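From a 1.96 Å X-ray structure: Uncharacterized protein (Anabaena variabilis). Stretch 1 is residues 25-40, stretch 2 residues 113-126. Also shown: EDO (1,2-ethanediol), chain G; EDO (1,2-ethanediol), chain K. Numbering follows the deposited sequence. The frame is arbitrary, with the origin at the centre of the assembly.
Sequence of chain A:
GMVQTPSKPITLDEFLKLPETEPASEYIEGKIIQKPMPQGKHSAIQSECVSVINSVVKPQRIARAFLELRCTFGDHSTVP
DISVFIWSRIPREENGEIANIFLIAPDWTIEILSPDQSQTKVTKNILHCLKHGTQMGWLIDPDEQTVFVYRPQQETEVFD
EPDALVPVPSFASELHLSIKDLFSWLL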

# COMPACT_ATOMS: atom_id res chain seq x y z
N SER A 25 2.46 -18.54 12.19
CA SER A 25 3.64 -17.68 12.20
C SER A 25 4.25 -17.60 10.81
O SER A 25 4.36 -18.61 10.10
CB SER A 25 4.67 -18.18 13.20
OG SER A 25 4.15 -18.08 14.52
N GLU A 26 4.66 -16.40 10.44
CA GLU A 26 5.32 -16.13 9.19
C GLU A 26 6.77 -15.81 9.45
O GLU A 26 7.11 -15.31 10.53
CB GLU A 26 4.65 -14.98 8.42
CG GLU A 26 3.21 -15.27 8.04
CD GLU A 26 2.56 -14.23 7.15
OE1 GLU A 26 2.50 -13.05 7.57
OE2 GLU A 26 2.05 -14.59 6.07
N TYR A 27 7.63 -16.14 8.49
CA TYR A 27 9.07 -15.84 8.53
C TYR A 27 9.32 -14.84 7.40
O TYR A 27 9.28 -15.20 6.22
CB TYR A 27 9.91 -17.11 8.43
CG TYR A 27 11.40 -16.86 8.46
CD1 TYR A 27 12.10 -16.80 9.67
CD2 TYR A 27 12.13 -16.73 7.28
CE1 TYR A 27 13.48 -16.59 9.70
CE2 TYR A 27 13.51 -16.52 7.30
CZ TYR A 27 14.18 -16.46 8.52
OH TYR A 27 15.53 -16.23 8.53
N ILE A 28 9.47 -13.55 7.78
CA ILE A 28 9.61 -12.44 6.84
C ILE A 28 10.84 -11.65 7.17
O ILE A 28 10.96 -11.14 8.28
CB ILE A 28 8.35 -11.53 6.87
CG1 ILE A 28 7.03 -12.33 6.72
CG2 ILE A 28 8.46 -10.43 5.78
CD1 ILE A 28 5.84 -11.67 7.31
N GLU A 29 11.76 -11.53 6.19
CA GLU A 29 13.01 -10.76 6.31
C GLU A 29 13.80 -11.17 7.57
O GLU A 29 14.35 -10.32 8.28
CB GLU A 29 12.71 -9.24 6.31
CG GLU A 29 12.01 -8.78 5.04
CD GLU A 29 11.61 -7.32 4.97
OE1 GLU A 29 11.30 -6.74 6.03
OE2 GLU A 29 11.52 -6.79 3.84
N GLY A 30 13.83 -12.47 7.85
CA GLY A 30 14.54 -13.04 8.99
C GLY A 30 13.84 -12.94 10.34
O GLY A 30 14.40 -13.39 11.34
N LYS A 31 12.62 -12.37 10.37
CA LYS A 31 11.84 -12.17 11.60
C LYS A 31 10.63 -13.10 11.64
O LYS A 31 10.03 -13.39 10.61
CB LYS A 31 11.36 -10.71 11.72
CG LYS A 31 12.46 -9.65 11.64
CD LYS A 31 11.87 -8.26 11.40
CE LYS A 31 12.90 -7.22 11.03
NZ LYS A 31 13.35 -7.33 9.61
N ILE A 32 10.27 -13.55 12.85
CA ILE A 32 9.10 -14.39 13.05
C ILE A 32 7.95 -13.46 13.48
O ILE A 32 8.08 -12.77 14.50
CB ILE A 32 9.35 -15.55 14.04
CG1 ILE A 32 10.50 -16.45 13.57
CG2 ILE A 32 8.05 -16.35 14.25
CD1 ILE A 32 11.01 -17.50 14.60
N ILE A 33 6.89 -13.40 12.67
CA ILE A 33 5.73 -12.56 12.95
C ILE A 33 4.49 -13.44 12.91
O ILE A 33 4.19 -14.08 11.90
CB ILE A 33 5.58 -11.33 11.99
CG1 ILE A 33 6.88 -10.49 11.92
CG2 ILE A 33 4.37 -10.45 12.41
CD1 ILE A 33 7.06 -9.71 10.65
N GLN A 34 3.75 -13.44 14.02
CA GLN A 34 2.52 -14.20 14.13
C GLN A 34 1.39 -13.43 13.46
O GLN A 34 1.32 -12.21 13.59
CB GLN A 34 2.21 -14.45 15.60
CG GLN A 34 1.22 -15.58 15.81
CD GLN A 34 1.05 -15.97 17.26
OE1 GLN A 34 1.54 -15.31 18.18
NE2 GLN A 34 0.34 -17.07 17.47
N LYS A 35 0.52 -14.14 12.72
CA LYS A 35 -0.62 -13.55 12.01
C LYS A 35 -1.65 -13.00 13.01
O LYS A 35 -1.62 -13.41 14.17
CB LYS A 35 -1.28 -14.60 11.09
CG LYS A 35 -0.58 -14.80 9.75
CD LYS A 35 -1.37 -15.73 8.83
CE LYS A 35 -2.65 -15.09 8.32
NZ LYS A 35 -3.25 -15.86 7.21
N PRO A 36 -2.57 -12.07 12.62
CA PRO A 36 -3.55 -11.57 13.60
C PRO A 36 -4.58 -12.63 13.99
O PRO A 36 -4.78 -13.62 13.28
CB PRO A 36 -4.21 -10.37 12.89
CG PRO A 36 -3.93 -10.53 11.50
CD PRO A 36 -2.75 -11.41 11.31
N MSE A 37 -5.21 -12.43 15.14
CA MSE A 37 -6.25 -13.32 15.65
C MSE A 37 -7.47 -13.26 14.71
O MSE A 37 -7.74 -12.19 14.14
CB MSE A 37 -6.63 -12.91 17.08
CG MSE A 37 -5.52 -13.16 18.10
SE MSE A 37 -5.40 -15.07 18.52
CE MSE A 37 -7.07 -15.24 19.48
N PRO A 38 -8.17 -14.40 14.46
CA PRO A 38 -9.38 -14.34 13.62
C PRO A 38 -10.42 -13.36 14.18
O PRO A 38 -10.55 -13.20 15.39
CB PRO A 38 -9.91 -15.78 13.66
CG PRO A 38 -8.71 -16.61 14.02
CD PRO A 38 -7.98 -15.76 15.01
N GLN A 39 -11.11 -12.66 13.29
CA GLN A 39 -12.13 -11.66 13.61
C GLN A 39 -13.33 -11.98 12.73
O GLN A 39 -13.14 -12.53 11.65
CB GLN A 39 -11.54 -10.24 13.37
CG GLN A 39 -12.51 -9.06 13.52
CD GLN A 39 -12.60 -8.13 12.31
OE1 GLN A 39 -12.25 -8.51 11.16
NE2 GLN A 39 -13.08 -6.90 12.54
N GLY A 40 -14.54 -11.67 13.20
CA GLY A 40 -15.78 -11.94 12.47
C GLY A 40 -15.79 -11.45 11.03
O GLY A 40 -15.99 -12.25 10.12
N LEU A 113 -7.45 -7.36 5.31
CA LEU A 113 -7.10 -6.65 6.54
C LEU A 113 -8.09 -6.93 7.65
O LEU A 113 -9.27 -7.18 7.41
CB LEU A 113 -7.02 -5.13 6.31
CG LEU A 113 -5.97 -4.64 5.31
CD1 LEU A 113 -6.05 -3.14 5.20
CD2 LEU A 113 -4.55 -5.09 5.74
N SER A 114 -7.58 -6.89 8.87
CA SER A 114 -8.35 -7.02 10.11
C SER A 114 -7.73 -6.01 11.09
O SER A 114 -6.61 -5.55 10.81
CB SER A 114 -8.37 -8.47 10.62
OG SER A 114 -7.08 -9.02 10.80
N PRO A 115 -8.44 -5.54 12.14
CA PRO A 115 -7.87 -4.48 13.00
C PRO A 115 -6.41 -4.65 13.48
O PRO A 115 -5.69 -3.65 13.54
CB PRO A 115 -8.80 -4.47 14.21
CG PRO A 115 -10.11 -4.94 13.67
CD PRO A 115 -9.80 -5.91 12.57
N ASP A 116 -5.97 -5.88 13.82
CA ASP A 116 -4.63 -6.06 14.37
C ASP A 116 -3.56 -6.37 13.31
O ASP A 116 -2.39 -6.52 13.65
CB ASP A 116 -4.67 -7.17 15.44
CG ASP A 116 -5.53 -6.80 16.64
OD1 ASP A 116 -5.51 -5.61 17.05
OD2 ASP A 116 -6.22 -7.70 17.17
N GLN A 117 -3.95 -6.44 12.03
CA GLN A 117 -3.04 -6.74 10.93
C GLN A 117 -2.16 -5.54 10.59
O GLN A 117 -2.60 -4.40 10.69
CB GLN A 117 -3.86 -7.20 9.69
CG GLN A 117 -3.05 -7.74 8.48
CD GLN A 117 -2.10 -8.88 8.80
OE1 GLN A 117 -1.18 -8.73 9.60
NE2 GLN A 117 -2.20 -10.00 8.09
N SER A 118 -0.90 -5.80 10.22
CA SER A 118 -0.00 -4.74 9.75
C SER A 118 -0.18 -4.63 8.24
O SER A 118 0.19 -5.56 7.52
CB SER A 118 1.45 -5.04 10.12
OG SER A 118 2.32 -4.20 9.37
N GLN A 119 -0.79 -3.53 7.76
CA GLN A 119 -0.98 -3.28 6.33
C GLN A 119 0.39 -3.17 5.61
O GLN A 119 0.51 -3.60 4.47
CB GLN A 119 -1.82 -2.02 6.12
CG GLN A 119 -2.18 -1.78 4.65
CD GLN A 119 -3.31 -0.80 4.47
OE1 GLN A 119 -3.99 -0.42 5.42
NE2 GLN A 119 -3.57 -0.41 3.24
N THR A 120 1.42 -2.63 6.29
CA THR A 120 2.77 -2.53 5.71
C THR A 120 3.31 -3.95 5.48
O THR A 120 3.74 -4.23 4.38
CB THR A 120 3.66 -1.68 6.60
OG1 THR A 120 3.24 -0.32 6.42
CG2 THR A 120 5.15 -1.80 6.27
N LYS A 121 3.23 -4.84 6.48
CA LYS A 121 3.70 -6.23 6.37
C LYS A 121 2.99 -6.95 5.21
O LYS A 121 3.65 -7.61 4.41
CB LYS A 121 3.47 -6.98 7.69
CG LYS A 121 3.82 -8.47 7.65
CD LYS A 121 3.35 -9.20 8.91
CE LYS A 121 1.87 -9.48 8.85
NZ LYS A 121 1.32 -10.00 10.14
N VAL A 122 1.66 -6.80 5.12
CA VAL A 122 0.83 -7.43 4.08
C VAL A 122 1.25 -6.96 2.70
O VAL A 122 1.35 -7.79 1.79
CB VAL A 122 -0.67 -7.14 4.35
CG1 VAL A 122 -1.50 -7.39 3.10
CG2 VAL A 122 -1.18 -8.00 5.48
N THR A 123 1.49 -5.64 2.53
CA THR A 123 1.92 -5.06 1.24
C THR A 123 3.28 -5.65 0.86
O THR A 123 3.43 -6.08 -0.27
CB THR A 123 1.92 -3.53 1.29
OG1 THR A 123 0.58 -3.15 1.56
CG2 THR A 123 2.32 -2.92 -0.02
N LYS A 124 4.22 -5.72 1.82
CA LYS A 124 5.53 -6.34 1.57
C LYS A 124 5.36 -7.80 1.13
O LYS A 124 6.05 -8.24 0.21
CB LYS A 124 6.42 -6.30 2.82
CG LYS A 124 6.92 -4.93 3.23
CD LYS A 124 7.75 -5.11 4.48
CE LYS A 124 8.17 -3.80 5.05
NZ LYS A 124 9.10 -4.00 6.19
N ASN A 125 4.48 -8.56 1.80
CA ASN A 125 4.23 -9.97 1.47
C ASN A 125 3.68 -10.11 0.05
O ASN A 125 4.14 -10.98 -0.69
CB ASN A 125 3.27 -10.62 2.49
CG ASN A 125 3.95 -10.95 3.80
OD1 ASN A 125 5.19 -10.95 3.93
ND2 ASN A 125 3.15 -11.24 4.82
N ILE A 126 2.74 -9.24 -0.34
CA ILE A 126 2.17 -9.27 -1.69
C ILE A 126 3.28 -8.94 -2.69
O ILE A 126 3.41 -9.64 -3.69
CB ILE A 126 0.94 -8.34 -1.85
CG1 ILE A 126 -0.27 -8.90 -1.05
CG2 ILE A 126 0.57 -8.18 -3.34
CD1 ILE A 126 -1.45 -7.92 -0.87
C1 EDO G . 7.27 -6.68 8.29
O1 EDO G . 7.26 -5.27 8.01
C2 EDO G . 8.60 -7.27 7.83
O2 EDO G . 9.43 -7.63 8.96
C1 EDO K . -0.94 -0.18 0.45
O1 EDO K . -1.45 -1.00 1.49
C2 EDO K . 0.47 0.29 0.82
O2 EDO K . 0.42 1.17 1.94
O HOH W 1 0.00 -11.97 7.35
O HOH W 2 2.39 -12.52 10.31
O HOH W 3 -0.05 -9.65 12.94
O HOH W 4 -8.31 -11.75 11.33
O HOH W 5 -7.38 -9.93 15.35
O HOH W 6 -11.69 -7.23 8.80

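The polar centre of this contact is the ammonium of Lys121, held by Gln117 OE1 and by waters that reach stretch 1. Within its own stretch, Lys121 NZ donates to Gln117 OE1 at 2.9 Å, which fixes the end of the long side chain. Across the interface it works through water: water 2 accepts from Lys121 NZ (2.7 Å) and donates to both Glu26 OE1 (2.8 Å) and Ile33 O (2.9 Å). Glu26 OE1 and Lys121 NZ stand 4.2 Å apart, beyond a salt bridge, so the charges attract while water carries the hydrogen bonding. Water 1 donates to Glu26 OE1 (2.7 Å) and accepts from Gln117 NE2 (3.0 Å), and Asn125 ND2 adds a weak direct bond to Glu26 OE1 at 3.4 Å. One carboxylate oxygen thus collects three donors. Water 5 makes a separate bridge, donating to Met37 O (2.6 Å) and Asp116 OD2 (3.1 Å).

At the hairpin turn, Glu29 OE1 and Lys124 NZ form a long salt bridge of 3.5 Å; Lys124 NZ also donates to O1 of the chain G ethanediol (2.9 Å), probably a guest from the crystallisation liquor.

A type I' turn, Ile28 to Lys31, joins the two strands, and helix 119-126 crosses strand 25-28 at 66°, with axes 11.0 Å apart at closest approach. Lys121, Lys124 and Asn125, at i, i+3 and i+4, put one helical face toward the hairpin. Ser118 OG caps the helix start, accepting from Lys121 N at 3.1 Å.

Apolar packing fills in around the charges. Ile28 CD1 lies 3.8 Å from Lys121 CG, using the lysine's aliphatic stem as a hydrophobic surface. Beyond the strands the two stretches draw closer: CA to CA, Ile28 and Asn125 are 8.0 Å apart, Pro36 and Gln117 5.5 Å, and Pro36 CB packs 4.1 Å from Asp116 CB. Farther out, Gln39 NE2 rests 3.4 Å from Pro115 CD.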